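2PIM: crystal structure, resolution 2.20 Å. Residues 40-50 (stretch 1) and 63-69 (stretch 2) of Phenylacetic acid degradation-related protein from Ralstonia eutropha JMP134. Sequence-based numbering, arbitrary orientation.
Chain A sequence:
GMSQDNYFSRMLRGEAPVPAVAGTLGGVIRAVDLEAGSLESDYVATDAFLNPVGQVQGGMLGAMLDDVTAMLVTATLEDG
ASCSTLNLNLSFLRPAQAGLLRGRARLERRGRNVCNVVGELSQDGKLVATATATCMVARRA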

# COMPACT_ATOMS: atom_id res chain seq x y z
N GLU A 40 -9.06 14.86 -6.71
CA GLU A 40 -8.09 15.28 -5.72
C GLU A 40 -8.64 14.88 -4.34
O GLU A 40 -9.84 15.00 -4.10
CB GLU A 40 -7.93 16.78 -5.84
CG GLU A 40 -6.66 17.37 -5.29
CD GLU A 40 -6.25 18.68 -6.02
OE1 GLU A 40 -5.68 18.66 -7.14
OE2 GLU A 40 -6.51 19.75 -5.47
N SER A 41 -7.79 14.32 -3.49
CA SER A 41 -8.17 13.97 -2.13
C SER A 41 -7.03 14.30 -1.15
O SER A 41 -5.84 14.17 -1.47
CB SER A 41 -8.54 12.48 -2.05
OG SER A 41 -8.95 12.09 -0.75
N ASP A 42 -7.41 14.73 0.04
CA ASP A 42 -6.48 14.83 1.15
C ASP A 42 -6.33 13.47 1.83
O ASP A 42 -7.24 12.67 1.78
CB ASP A 42 -7.00 15.81 2.19
CG ASP A 42 -6.96 17.23 1.71
OD1 ASP A 42 -6.05 17.56 0.93
OD2 ASP A 42 -7.84 18.01 2.13
N TYR A 43 -5.18 13.26 2.47
CA TYR A 43 -4.92 12.10 3.30
C TYR A 43 -4.14 12.59 4.53
O TYR A 43 -3.52 13.66 4.49
CB TYR A 43 -4.16 10.98 2.50
CG TYR A 43 -5.00 10.44 1.36
CD1 TYR A 43 -6.03 9.53 1.59
CD2 TYR A 43 -4.82 10.90 0.06
CE1 TYR A 43 -6.82 9.07 0.57
CE2 TYR A 43 -5.63 10.46 -0.97
CZ TYR A 43 -6.64 9.57 -0.71
OH TYR A 43 -7.47 9.18 -1.75
N VAL A 44 -4.21 11.82 5.62
CA VAL A 44 -3.44 12.13 6.83
C VAL A 44 -2.60 10.88 7.15
O VAL A 44 -3.14 9.78 7.26
CB VAL A 44 -4.33 12.50 8.05
CG1 VAL A 44 -3.49 12.67 9.31
CG2 VAL A 44 -5.12 13.77 7.79
N ALA A 45 -1.28 11.07 7.26
CA ALA A 45 -0.40 10.02 7.75
C ALA A 45 -0.31 10.22 9.27
O ALA A 45 0.03 11.31 9.74
CB ALA A 45 0.96 10.12 7.07
N THR A 46 -0.63 9.19 10.05
CA THR A 46 -0.54 9.26 11.51
C THR A 46 0.80 8.73 12.00
O THR A 46 1.56 8.17 11.22
CB THR A 46 -1.69 8.53 12.16
OG1 THR A 46 -1.62 7.13 11.85
CG2 THR A 46 -3.03 9.12 11.66
N ASP A 47 1.11 8.91 13.29
CA ASP A 47 2.35 8.37 13.85
C ASP A 47 2.35 6.81 13.74
O ASP A 47 3.40 6.16 13.76
CB ASP A 47 2.56 8.83 15.30
CG ASP A 47 2.94 10.33 15.43
OD1 ASP A 47 3.46 10.95 14.47
OD2 ASP A 47 2.75 10.87 16.55
N ALA A 48 1.16 6.24 13.58
CA ALA A 48 0.97 4.82 13.45
C ALA A 48 1.42 4.26 12.11
O ALA A 48 1.45 3.05 11.92
CB ALA A 48 -0.49 4.51 13.66
N PHE A 49 1.73 5.12 11.15
CA PHE A 49 2.08 4.67 9.82
C PHE A 49 3.57 4.82 9.57
O PHE A 49 4.01 4.66 8.43
CB PHE A 49 1.35 5.49 8.75
CG PHE A 49 -0.14 5.42 8.79
CD1 PHE A 49 -0.82 4.48 9.54
CD2 PHE A 49 -0.86 6.33 8.02
CE1 PHE A 49 -2.22 4.47 9.54
CE2 PHE A 49 -2.24 6.32 8.01
CZ PHE A 49 -2.92 5.39 8.76
N LEU A 50 4.32 5.12 10.61
CA LEU A 50 5.74 5.45 10.53
C LEU A 50 6.67 4.25 10.65
O LEU A 50 6.40 3.28 11.38
CB LEU A 50 6.12 6.49 11.59
CG LEU A 50 5.32 7.80 11.54
CD1 LEU A 50 5.85 8.77 12.57
CD2 LEU A 50 5.32 8.45 10.15
N ALA A 63 -1.42 2.89 -0.12
CA ALA A 63 -2.84 2.76 0.20
C ALA A 63 -3.60 4.06 -0.07
O ALA A 63 -4.75 4.04 -0.46
CB ALA A 63 -3.04 2.30 1.67
N MSE A 64 -2.94 5.19 0.09
CA MSE A 64 -3.52 6.49 -0.30
C MSE A 64 -3.63 6.65 -1.84
O MSE A 64 -4.65 7.13 -2.36
CB MSE A 64 -2.65 7.59 0.26
CG MSE A 64 -2.70 7.65 1.74
SE MSE A 64 -1.26 8.80 2.49
CE MSE A 64 -1.44 8.37 4.39
N LEU A 65 -2.58 6.22 -2.54
CA LEU A 65 -2.57 6.19 -4.01
C LEU A 65 -3.63 5.24 -4.55
O LEU A 65 -4.30 5.54 -5.56
CB LEU A 65 -1.15 5.85 -4.52
CG LEU A 65 -0.11 7.00 -4.35
CD1 LEU A 65 1.32 6.54 -4.40
CD2 LEU A 65 -0.33 8.14 -5.35
N ASP A 66 -3.80 4.12 -3.88
CA ASP A 66 -4.85 3.19 -4.23
C ASP A 66 -6.20 3.86 -4.09
O ASP A 66 -7.08 3.70 -4.97
CB ASP A 66 -4.72 1.91 -3.38
CG ASP A 66 -5.71 0.79 -3.81
OD1 ASP A 66 -5.90 0.55 -5.00
OD2 ASP A 66 -6.27 0.12 -2.94
N ASP A 67 -6.41 4.59 -2.99
CA ASP A 67 -7.70 5.22 -2.74
C ASP A 67 -8.02 6.29 -3.81
O ASP A 67 -9.11 6.32 -4.38
CB ASP A 67 -7.74 5.87 -1.35
CG ASP A 67 -9.10 6.51 -1.07
OD1 ASP A 67 -10.03 5.74 -0.80
OD2 ASP A 67 -9.25 7.77 -1.14
N VAL A 68 -7.07 7.16 -4.09
CA VAL A 68 -7.34 8.28 -4.99
C VAL A 68 -7.65 7.82 -6.42
O VAL A 68 -8.63 8.33 -7.08
CB VAL A 68 -6.23 9.39 -4.89
CG1 VAL A 68 -4.92 8.94 -5.52
CG2 VAL A 68 -6.73 10.67 -5.47
N THR A 69 -6.91 6.79 -6.86
CA THR A 69 -7.04 6.26 -8.21
C THR A 69 -8.36 5.47 -8.38
O THR A 69 -9.12 5.71 -9.30
CB THR A 69 -5.80 5.45 -8.66
OG1 THR A 69 -5.57 4.31 -7.79
CG2 THR A 69 -4.57 6.34 -8.69
O HOH W 1 -10.66 9.89 0.04

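The hydroxyl of Tyr43 donates a hydrogen bond to the carboxylate of Asp67 across only 2.4 Å, measured from OH to OD2, a very short separation even for a phenol facing a charged acceptor. It ties strand 40-45 to helix 63-69, which run roughly antiparallel, at 150°, with their axes 8.9 Å apart at closest approach. Tyrosine suits this place because its ring spans the gap and carries a polar group at its far end. Asp67, buried yet ionizable, needs polar partners, and a second one is water 1, which donates to Asp67 OD2 at 2.8 Å. The same water lies 2.9 Å from Ser41 OG, so the small serine, whose OG is 4.3 Å from Asp67 OD2, reaches the carboxylate through a bridge rather than directly.

The rest of the contact is mainly apolar packing around Tyr43 and Met64. Met64, present as selenomethionine, places CB over one face of the ring, 4.0 Å from the centroid of Tyr43 and 16° off its normal, a good CH-pi geometry. Its SE lies 3.6 Å from Tyr43 CB, and the extended chain (chi2 and chi3 both t) carries CE on toward the end of the strand, 4.0 Å from Ala45 CB and 4.2 Å from Phe49 CD2, where the buried aromatic ring offers it an apolar surface. A long, unbranched side chain can thus touch four residues, for CE also lies 3.6 Å from Val44 O, and the small methyl of Ala45 can meet its tip at close range. At the edge of the tyrosine ring sits Val68, with CB 4.1 Å from Tyr43 CE2, a compact apolar side chain that packs against the ring without competing for its hydroxyl. Although Tyr43 OH is 3.1 Å from Val68 N, the angle is poor for a hydrogen bond; that amide instead bonds to Met64 O within the helix, N to O 3.0 Å.

Together the stretches bury 338 Å², most of it on Tyr43 and Met64.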